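Local coordinates for protein aminotransferase (Neisseria meningitidis Z2491, PDB 3JTX) that probably catalyses amino-group transfer, using pyridoxal 5'-phosphate carried on a lysine as a Schiff base, at residues R159-E163 and E164-R168; G189-E192 and V193-Q197; Q365-P368 and G369-Y372; C384-A387 and A388-V392. All coordinates share one frame; numbering follows the deposited sequence.

Contact 1: residues R159-E163 and E164-R168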
loop_
_atom_site.group_PDB
_atom_site.type_symbol
_atom_site.label_atom_id
_atom_site.label_comp_id
_atom_site.label_asym_id
_atom_site.label_seq_id
_atom_site.Cartn_x
_atom_site.Cartn_y
_atom_site.Cartn_z
ATOM N N ARG A 159 -18.331 -7.007 28.309
ATOM C CA ARG A 159 -18.920 -8.179 28.957
ATOM C C ARG A 159 -19.986 -8.842 28.084
ATOM O O ARG A 159 -20.371 -9.974 28.345
ATOM C CB ARG A 159 -19.465 -7.838 30.351
ATOM C CG ARG A 159 -20.839 -7.187 30.364
ATOM C CD ARG A 159 -21.223 -6.704 31.763
ATOM N NE ARG A 159 -22.413 -5.851 31.712
ATOM C CZ ARG A 159 -22.422 -4.556 31.390
ATOM N NH1 ARG A 159 -21.298 -3.918 31.092
ATOM N NH2 ARG A 159 -23.571 -3.888 31.375
ATOM N N SER A 160 -20.443 -8.146 27.045
ATOM C CA SER A 160 -21.317 -8.743 26.035
ATOM C C SER A 160 -20.592 -9.760 25.143
ATOM O O SER A 160 -21.241 -10.489 24.391
ATOM C CB SER A 160 -21.913 -7.651 25.149
ATOM O OG SER A 160 -20.892 -6.876 24.536
ATOM N N ILE A 161 -19.263 -9.807 25.204
ATOM C CA ILE A 161 -18.509 -10.818 24.475
ATOM C C ILE A 161 -18.381 -12.036 25.397
ATOM O O ILE A 161 -17.944 -11.904 26.532
ATOM C CB ILE A 161 -17.104 -10.309 24.054
ATOM C CG1 ILE A 161 -17.185 -8.971 23.297
ATOM C CG2 ILE A 161 -16.377 -11.371 23.231
ATOM C CD1 ILE A 161 -17.860 -9.042 21.973
ATOM N N SER A 162 -18.777 -13.209 24.914
ATOM C CA SER A 162 -18.724 -14.432 25.721
ATOM C C SER A 162 -17.298 -14.956 25.904
ATOM O O SER A 162 -16.394 -14.592 25.151
ATOM C CB SER A 162 -19.587 -15.512 25.076
ATOM O OG SER A 162 -19.052 -15.907 23.832
ATOM N N GLU A 163 -17.108 -15.817 26.903
ATOM C CA GLU A 163 -15.808 -16.444 27.167
ATOM C C GLU A 163 -15.371 -17.273 25.971
ATOM O O GLU A 163 -14.196 -17.306 25.633
ATOM C CB GLU A 163 -15.850 -17.359 28.406
ATOM C CG GLU A 163 -16.158 -16.655 29.721
ATOM C CD GLU A 163 -16.454 -17.626 30.862
ATOM O OE1 GLU A 163 -15.621 -18.535 31.113
ATOM O OE2 GLU A 163 -17.525 -17.484 31.505
ATOM N N GLU A 164 -16.330 -17.951 25.344
ATOM C CA GLU A 164 -16.068 -18.759 24.158
ATOM C C GLU A 164 -15.430 -17.929 23.038
ATOM O O GLU A 164 -14.443 -18.343 22.421
ATOM C CB GLU A 164 -17.376 -19.401 23.660
ATOM C CG GLU A 164 -17.181 -20.537 22.644
ATOM C CD GLU A 164 -16.963 -20.061 21.189
ATOM O OE1 GLU A 164 -17.508 -19.003 20.786
ATOM O OE2 GLU A 164 -16.245 -20.773 20.439
ATOM N N VAL A 165 -15.986 -16.755 22.780
ATOM C CA VAL A 165 -15.390 -15.846 21.799
ATOM C C VAL A 165 -14.039 -15.332 22.292
ATOM O O VAL A 165 -13.069 -15.352 21.542
ATOM C CB VAL A 165 -16.310 -14.661 21.507
ATOM C CG1 VAL A 165 -15.614 -13.640 20.584
ATOM C CG2 VAL A 165 -17.624 -15.161 20.895
ATOM N N TRP A 166 -13.968 -14.863 23.543
ATOM C CA TRP A 166 -12.690 -14.339 24.063
ATOM C C TRP A 166 -11.557 -15.337 23.882
ATOM O O TRP A 166 -10.457 -14.954 23.506
ATOM C CB TRP A 166 -12.769 -13.914 25.536
ATOM C CG TRP A 166 -13.404 -12.595 25.763
ATOM C CD1 TRP A 166 -14.530 -12.345 26.493
ATOM C CD2 TRP A 166 -12.973 -11.326 25.241
ATOM N NE1 TRP A 166 -14.830 -11.003 26.449
ATOM C CE2 TRP A 166 -13.885 -10.354 25.696
ATOM C CE3 TRP A 166 -11.899 -10.921 24.445
ATOM C CZ2 TRP A 166 -13.764 -9.002 25.368
ATOM C CZ3 TRP A 166 -11.778 -9.581 24.111
ATOM C CH2 TRP A 166 -12.709 -8.636 24.570
ATOM N N LYS A 167 -11.828 -16.620 24.124
ATOM C CA LYS A 167 -10.789 -17.637 24.005
ATOM C C LYS A 167 -10.229 -17.775 22.584
ATOM O O LYS A 167 -9.102 -18.231 22.427
ATOM C CB LYS A 167 -11.287 -18.981 24.515
ATOM C CG LYS A 167 -11.433 -19.043 26.030
ATOM C CD LYS A 167 -12.059 -20.366 26.475
ATOM C CE LYS A 167 -12.025 -20.514 27.993
ATOM N NZ LYS A 167 -12.535 -21.836 28.449
ATOM N N ARG A 168 -11.015 -17.372 21.577
ATOM C CA ARG A 168 -10.606 -17.391 20.173
ATOM C C ARG A 168 -10.184 -16.007 19.644
ATOM O O ARG A 168 -9.946 -15.870 18.446
ATOM C CB ARG A 168 -11.771 -17.856 19.273
ATOM C CG ARG A 168 -12.361 -19.190 19.597
ATOM C CD ARG A 168 -13.354 -19.659 18.517
ATOM N NE ARG A 168 -14.678 -19.060 18.676
ATOM C CZ ARG A 168 -15.268 -18.238 17.811
ATOM N NH1 ARG A 168 -14.672 -17.868 16.687
ATOM N NH2 ARG A 168 -16.480 -17.778 18.081
#
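Ile-161 lies with its CG2 methyl over one face of the Trp-166 indole, 3.6 Å from the centroid of the five-membered ring and only 13° off its normal, a CH-pi contact. Because CG2 stands opposite the backbone N (chi1 -52°, measured to CG1), the same methyl also meets Val-165 CG1 at 3.6 Å, and the isoleucine crosses both neighbours at about a right angle. A beta-branched residue suits this place, since the extra CG2 branch serves both contacts. This apolar side is tightly packed: Tyr-200 stacks on the indole and Val-165 touches strand 122-127. Ser-162 is the N-cap of the short helix 163-167, and its carbonyl O takes Trp-166 N at 2.9 Å, the first backbone bond of the helix. The other side faces solvent. There Ser-162 OG accepts a weak bond from Val-165 N at 3.4 Å. Glu-164 bends at chi2 (-82°) and is gripped side-on by Arg-168, whose NE lies 2.9 Å from Glu-164 OE2 and whose NH2 lies 3.1 Å from OE1. Arg-168 NH2 also meets Glu-143, so two carboxylates balance the charge of one guanidinium and fix its orientation just before strand 169-175.

Contact 2: residues G189-E192 and V193-Q197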
loop_
_atom_site.group_PDB
_atom_site.type_symbol
_atom_site.label_atom_id
_atom_site.label_comp_id
_atom_site.label_asym_id
_atom_site.label_seq_id
_atom_site.Cartn_x
_atom_site.Cartn_y
_atom_site.Cartn_z
ATOM N N GLY A 189 -11.019 2.409 31.519
ATOM C CA GLY A 189 -11.329 1.649 30.302
ATOM C C GLY A 189 -10.094 0.923 29.798
ATOM O O GLY A 189 -10.162 -0.245 29.436
ATOM N N TRP A 190 -8.956 1.609 29.775
ATOM C CA TRP A 190 -7.694 0.956 29.400
ATOM C C TRP A 190 -7.318 -0.175 30.365
ATOM O O TRP A 190 -6.912 -1.259 29.935
ATOM C CB TRP A 190 -6.547 1.975 29.264
ATOM C CG TRP A 190 -6.539 2.610 27.935
ATOM C CD1 TRP A 190 -6.782 3.918 27.639
ATOM C CD2 TRP A 190 -6.343 1.945 26.688
ATOM N NE1 TRP A 190 -6.698 4.120 26.283
ATOM C CE2 TRP A 190 -6.438 2.919 25.676
ATOM C CE3 TRP A 190 -6.085 0.617 26.328
ATOM C CZ2 TRP A 190 -6.286 2.607 24.331
ATOM C CZ3 TRP A 190 -5.913 0.317 24.991
ATOM C CH2 TRP A 190 -6.031 1.301 24.013
ATOM N N LYS A 191 -7.442 0.064 31.661
ATOM C CA LYS A 191 -7.186 -0.988 32.630
ATOM C C LYS A 191 -8.045 -2.226 32.361
ATOM O O LYS A 191 -7.561 -3.351 32.439
ATOM C CB LYS A 191 -7.406 -0.501 34.067
ATOM C CG LYS A 191 -7.267 -1.653 35.074
ATOM C CD LYS A 191 -7.303 -1.228 36.511
ATOM C CE LYS A 191 -7.318 -2.466 37.434
ATOM N NZ LYS A 191 -6.032 -3.240 37.304
ATOM N N GLU A 192 -9.320 -2.023 32.062
ATOM C CA GLU A 192 -10.206 -3.146 31.775
ATOM C C GLU A 192 -9.732 -3.987 30.586
ATOM O O GLU A 192 -9.677 -5.221 30.682
ATOM C CB GLU A 192 -11.633 -2.661 31.537
ATOM C CG GLU A 192 -12.647 -3.789 31.488
ATOM C CD GLU A 192 -14.098 -3.319 31.472
ATOM O OE1 GLU A 192 -14.367 -2.116 31.245
ATOM O OE2 GLU A 192 -14.977 -4.190 31.661
ATOM N N VAL A 193 -9.390 -3.331 29.477
ATOM C CA VAL A 193 -8.977 -4.081 28.301
ATOM C C VAL A 193 -7.601 -4.725 28.522
ATOM O O VAL A 193 -7.365 -5.840 28.048
ATOM C CB VAL A 193 -9.066 -3.253 26.991
ATOM C CG1 VAL A 193 -7.992 -2.168 26.915
ATOM C CG2 VAL A 193 -9.009 -4.199 25.774
ATOM N N PHE A 194 -6.727 -4.064 29.280
ATOM C CA PHE A 194 -5.437 -4.643 29.622
ATOM C C PHE A 194 -5.615 -5.919 30.464
ATOM O O PHE A 194 -4.918 -6.912 30.248
ATOM C CB PHE A 194 -4.543 -3.636 30.366
ATOM C CG PHE A 194 -3.992 -2.512 29.500
ATOM C CD1 PHE A 194 -3.688 -2.699 28.152
ATOM C CD2 PHE A 194 -3.720 -1.270 30.063
ATOM C CE1 PHE A 194 -3.171 -1.673 27.396
ATOM C CE2 PHE A 194 -3.208 -0.241 29.301
ATOM C CZ PHE A 194 -2.930 -0.434 27.985
ATOM N N ASP A 195 -6.530 -5.888 31.427
ATOM C CA ASP A 195 -6.794 -7.062 32.242
ATOM C C ASP A 195 -7.348 -8.205 31.370
ATOM O O ASP A 195 -6.954 -9.362 31.540
ATOM C CB ASP A 195 -7.732 -6.727 33.403
ATOM C CG ASP A 195 -7.057 -5.845 34.493
ATOM O OD1 ASP A 195 -5.821 -5.826 34.603
ATOM O OD2 ASP A 195 -7.766 -5.170 35.251
ATOM N N LEU A 196 -8.242 -7.885 30.436
ATOM C CA LEU A 196 -8.727 -8.884 29.473
ATOM C C LEU A 196 -7.583 -9.445 28.616
ATOM O O LEU A 196 -7.516 -10.652 28.360
ATOM C CB LEU A 196 -9.851 -8.308 28.599
ATOM C CG LEU A 196 -11.230 -8.218 29.272
ATOM C CD1 LEU A 196 -12.109 -7.262 28.527
ATOM C CD2 LEU A 196 -11.891 -9.600 29.383
ATOM N N GLN A 197 -6.658 -8.581 28.205
ATOM C CA GLN A 197 -5.471 -9.029 27.485
ATOM C C GLN A 197 -4.641 -10.017 28.310
ATOM O O GLN A 197 -4.173 -11.034 27.782
ATOM C CB GLN A 197 -4.610 -7.840 27.045
ATOM C CG GLN A 197 -3.444 -8.226 26.139
ATOM C CD GLN A 197 -2.656 -7.021 25.666
ATOM O OE1 GLN A 197 -2.173 -6.239 26.488
ATOM N NE2 GLN A 197 -2.552 -6.840 24.336
HETATM O O HOH W 1 -3.668 -3.331 34.841
#
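Chi1 of -84° in Trp-190 and -72° in Phe-194 sets each CG beside its own backbone N and brings the two rings together one turn apart on helix 187-200, the crossover helix of a beta-alpha-beta unit between strands 169-175 and 203-207. The planes are roughly parallel but strongly offset, with little of one ring above the other: the centroids of the Trp-190 six-membered ring and the Phe-194 ring are 5.3 Å apart and the planes differ by 29°. Trp-190 CE3 lies over a face of the phenyl, 3.7 Å from Phe-194 CZ. In one of its two conformers Val-193 runs beside the tryptophan in the same direction. Large apolar groups suit this flank, because both aromatic residues pack on Ile-204 of strand 203-207 and on helix 223-229. Lys-191 and Asp-195 occupy the exposed flank, where long and short charged chains can pair across one turn. The lysine is extended as far as CE and then turns at chi4, which brings NZ toward the Asp-195 carboxylate. The salt bridge is weak as a hydrogen bond, with Lys-191 NZ 3.3 Å from Asp-195 OD2, and a water joins the pair through two weak bonds, 3.4 Å from Lys-191 NZ and 3.3 Å from Asp-195 OD1.

Contact 3: residues Q365-P368 and G369-Y372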
loop_
_atom_site.group_PDB
_atom_site.type_symbol
_atom_site.label_atom_id
_atom_site.label_comp_id
_atom_site.label_asym_id
_atom_site.label_seq_id
_atom_site.Cartn_x
_atom_site.Cartn_y
_atom_site.Cartn_z
ATOM N N GLN A 365 -28.172 -6.839 21.781
ATOM C CA GLN A 365 -28.571 -5.646 22.559
ATOM C C GLN A 365 -29.013 -4.456 21.685
ATOM O O GLN A 365 -28.953 -3.300 22.126
ATOM C CB GLN A 365 -27.429 -5.240 23.505
ATOM C CG GLN A 365 -27.035 -6.354 24.487
ATOM C CD GLN A 365 -25.825 -6.018 25.353
ATOM O OE1 GLN A 365 -24.901 -5.302 24.930
ATOM N NE2 GLN A 365 -25.815 -6.557 26.572
ATOM N N GLY A 366 -29.492 -4.738 20.469
ATOM C CA GLY A 366 -29.927 -3.698 19.520
ATOM C C GLY A 366 -28.776 -3.045 18.759
ATOM O O GLY A 366 -27.601 -3.345 19.040
ATOM N N ASN A 367 -29.121 -2.184 17.782
ATOM C CA ASN A 367 -28.158 -1.425 16.959
ATOM C C ASN A 367 -27.803 -0.138 17.702
ATOM O O ASN A 367 -28.661 0.743 17.846
ATOM C CB ASN A 367 -28.754 -1.123 15.564
ATOM C CG ASN A 367 -27.832 -0.280 14.678
ATOM O OD1 ASN A 367 -27.249 0.704 15.126
ATOM N ND2 ASN A 367 -27.704 -0.665 13.410
ATOM N N PRO A 368 -26.545 -0.031 18.196
ATOM C CA PRO A 368 -26.180 1.109 19.029
ATOM C C PRO A 368 -25.921 2.412 18.231
ATOM O O PRO A 368 -25.556 3.425 18.827
ATOM C CB PRO A 368 -24.907 0.626 19.727
ATOM C CG PRO A 368 -24.277 -0.279 18.729
ATOM C CD PRO A 368 -25.417 -0.970 18.041
ATOM N N GLY A 369 -26.067 2.353 16.903
ATOM C CA GLY A 369 -26.118 3.538 16.054
ATOM C C GLY A 369 -27.504 4.149 15.925
ATOM O O GLY A 369 -27.638 5.341 15.669
ATOM N N GLU A 370 -28.547 3.349 16.120
ATOM C CA GLU A 370 -29.917 3.861 16.003
ATOM C C GLU A 370 -30.180 4.941 17.039
ATOM O O GLU A 370 -29.741 4.836 18.186
ATOM C CB GLU A 370 -30.945 2.760 16.205
ATOM C CG GLU A 370 -31.142 1.852 15.027
ATOM C CD GLU A 370 -32.297 0.866 15.230
ATOM O OE1 GLU A 370 -33.079 1.046 16.188
ATOM O OE2 GLU A 370 -32.406 -0.084 14.425
ATOM N N GLY A 371 -30.896 5.989 16.635
ATOM C CA GLY A 371 -31.250 7.060 17.563
ATOM C C GLY A 371 -30.228 8.178 17.649
ATOM O O GLY A 371 -30.402 9.109 18.440
ATOM N N TYR A 372 -29.179 8.096 16.825
ATOM C CA TYR A 372 -28.128 9.113 16.738
ATOM C C TYR A 372 -27.851 9.449 15.294
ATOM O O TYR A 372 -28.058 8.613 14.436
ATOM C CB TYR A 372 -26.823 8.589 17.347
ATOM C CG TYR A 372 -26.894 8.467 18.842
ATOM C CD1 TYR A 372 -26.522 9.526 19.662
ATOM C CD2 TYR A 372 -27.354 7.300 19.439
ATOM C CE1 TYR A 372 -26.607 9.427 21.044
ATOM C CE2 TYR A 372 -27.435 7.190 20.833
ATOM C CZ TYR A 372 -27.069 8.261 21.621
ATOM O OH TYR A 372 -27.158 8.166 22.997
HETATM O O HOH W 2 -29.040 3.069 19.973
#
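Asn-367 turns its side-chain amide back onto the backbone that follows it, so that OD1 receives Gly-369 N at 2.7 Å and, more weakly, Glu-370 N at 3.1 Å. Two torsions put the oxygen there: CG stands opposite the backbone N (chi1 177°), and chi2 of -45° rotates OD1 toward the two peptide nitrogens. The Gly-369 donor lies in the plane of the amide carbonyl, although the angle at its hydrogen is only 135°, a bend imposed by the short span. Asparagine suits the position because its short side chain carries an acceptor at just the reach of the second residue onward. Glu-370 N is shared, since it also donates to the main-chain O of Asn-367 at 3.1 Å, approaching from above that carbonyl plane. This main-chain bond closes a type I beta turn from Asn-367 to Glu-370, and the bond from Gly-369 N to the side chain makes an Asx turn from Asn-367 to Gly-369 that overlaps it. Pro-368, its phi fixed by the ring, suits the second position (i+1). A type II turn from Gly-369 to Tyr-372 follows directly and leads into strand 372-376; its third position is Gly-371, whose backbone angles leave no room for a CB beside the carbonyl O of Glu-370. Glu-370 extends beyond CG and crosses Asn-367 at about a right angle, its CG 3.9 Å from Asn-367 CB. Across the first turn a water donates to Asn-367 O and to Glu-370 O, the latter at 2.6 Å. Tyr-372 stacks its ring on Trp-330 of the neighbouring strand.

Contact 4: residues C384-A387 and A388-V392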
loop_
_atom_site.group_PDB
_atom_site.type_symbol
_atom_site.label_atom_id
_atom_site.label_comp_id
_atom_site.label_asym_id
_atom_site.label_seq_id
_atom_site.Cartn_x
_atom_site.Cartn_y
_atom_site.Cartn_z
ATOM N N CYS A 384 -21.265 26.028 9.603
ATOM C CA CYS A 384 -21.644 25.160 10.732
ATOM C C CYS A 384 -22.680 25.809 11.649
ATOM O O CYS A 384 -23.641 25.154 12.072
ATOM C CB CYS A 384 -20.416 24.763 11.571
ATOM S SG CYS A 384 -19.292 23.658 10.708
ATOM N N VAL A 385 -22.454 27.078 11.971
ATOM C CA VAL A 385 -23.327 27.842 12.852
ATOM C C VAL A 385 -24.710 27.981 12.227
ATOM O O VAL A 385 -25.721 27.752 12.893
ATOM C CB VAL A 385 -22.729 29.241 13.146
ATOM C CG1 VAL A 385 -23.794 30.206 13.718
ATOM C CG2 VAL A 385 -21.552 29.094 14.092
ATOM N N LYS A 386 -24.751 28.338 10.948
ATOM C CA LYS A 386 -26.031 28.421 10.235
ATOM C C LYS A 386 -26.737 27.065 10.196
ATOM O O LYS A 386 -27.948 27.003 10.351
ATOM C CB LYS A 386 -25.853 28.915 8.809
ATOM C CG LYS A 386 -27.159 28.936 8.041
ATOM C CD LYS A 386 -27.025 29.577 6.682
ATOM C CE LYS A 386 -28.409 29.843 6.086
ATOM N NZ LYS A 386 -29.063 28.589 5.643
ATOM N N ALA A 387 -25.985 25.995 9.954
ATOM C CA ALA A 387 -26.563 24.647 9.981
ATOM C C ALA A 387 -27.187 24.349 11.354
ATOM O O ALA A 387 -28.315 23.853 11.435
ATOM C CB ALA A 387 -25.504 23.598 9.616
ATOM N N ALA A 388 -26.471 24.686 12.431
ATOM C CA ALA A 388 -26.955 24.410 13.785
ATOM C C ALA A 388 -28.257 25.169 14.053
ATOM O O ALA A 388 -29.219 24.616 14.584
ATOM C CB ALA A 388 -25.888 24.772 14.828
ATOM N N GLU A 389 -28.278 26.437 13.666
ATOM C CA GLU A 389 -29.473 27.271 13.788
ATOM C C GLU A 389 -30.655 26.709 13.002
ATOM O O GLU A 389 -31.768 26.657 13.504
ATOM C CB GLU A 389 -29.165 28.695 13.326
ATOM C CG GLU A 389 -28.276 29.459 14.296
ATOM C CD GLU A 389 -27.752 30.767 13.728
ATOM O OE1 GLU A 389 -27.922 31.016 12.507
ATOM O OE2 GLU A 389 -27.163 31.552 14.503
ATOM N N ASP A 390 -30.400 26.272 11.776
ATOM C CA ASP A 390 -31.448 25.711 10.933
ATOM C C ASP A 390 -31.971 24.392 11.500
ATOM O O ASP A 390 -33.177 24.155 11.483
ATOM C CB ASP A 390 -30.951 25.541 9.487
ATOM C CG ASP A 390 -30.696 26.893 8.784
ATOM O OD1 ASP A 390 -31.186 27.930 9.272
ATOM O OD2 ASP A 390 -29.998 26.920 7.757
ATOM N N ILE A 391 -31.078 23.542 12.014
ATOM C CA ILE A 391 -31.508 22.280 12.623
ATOM C C ILE A 391 -32.431 22.562 13.834
ATOM O O ILE A 391 -33.508 21.974 13.958
ATOM C CB ILE A 391 -30.303 21.386 13.033
ATOM C CG1 ILE A 391 -29.550 20.899 11.789
ATOM C CG2 ILE A 391 -30.763 20.171 13.856
ATOM C CD1 ILE A 391 -28.138 20.350 12.051
ATOM N N VAL A 392 -32.007 23.475 14.707
ATOM C CA VAL A 392 -32.774 23.822 15.906
ATOM C C VAL A 392 -34.177 24.323 15.569
ATOM O O VAL A 392 -35.156 23.909 16.212
ATOM C CB VAL A 392 -32.016 24.853 16.801
ATOM C CG1 VAL A 392 -32.965 25.534 17.802
ATOM C CG2 VAL A 392 -30.846 24.181 17.519
#
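Regular i to i+4 bonds carry the helix through Lys-386 and Asp-390, whose backbones are joined by Asp-390 N to Lys-386 O at 2.9 Å, and onward from Ala-387 O to Ile-391 N at 2.8 Å. The same two residues, Lys-386 and Asp-390, pair through their side chains. Lys-386 leaves with CG opposite the backbone N (chi1 177°), stays extended as far as CE and bends at chi4 (-73°), which brings NZ to 2.9 Å from Asp-390 OD2 on the syn lone pair of that oxygen. The methylene chain accompanies the carboxylate, CG of Lys-386 lying 3.5 Å from Asp-390 OD2. A flexible lysine one turn before a short aspartate suits the outer side of an amphipathic helix, and helix 381-394 is one. Its inner flank is apolar: Val-385 and the small Ala-388 pack on Ile-313 of helix 294-314, while Ile-391 meets Phe-341 and Leu-345 of helix 338-349. Glu-389 runs beside Val-385 in the same direction, its OE2 3.7 Å from Val-385 CG1, so that this valine borders both the apolar flank and a carboxylate. Ile-391 CG1 lies 3.2 Å from Ala-387 O.

Overall arrangement
Contacts 1 to 4 follow one another in series along the chain, each a local one. Contacts 1 and 2 lie on helices that pack against the large mixed sheet, before and after strand 169-175; their centres are 14 Å apart and they touch where Trp-166 CZ2 meets Leu-196 CD1 at 4.0 Å. Contact 3 leads into strand 372-376 of the small antiparallel sheet, yet reaches back to contact 1 through Ser-160 and Gln-365. Contact 4, on helix 381-394, lies about 43 Å from contact 1 and about 24 Å from contact 3 between centres. Contacts 3 and 4 thus belong to the C-terminal part, consistent with the large and small domains of PLP-dependent aminotransferases.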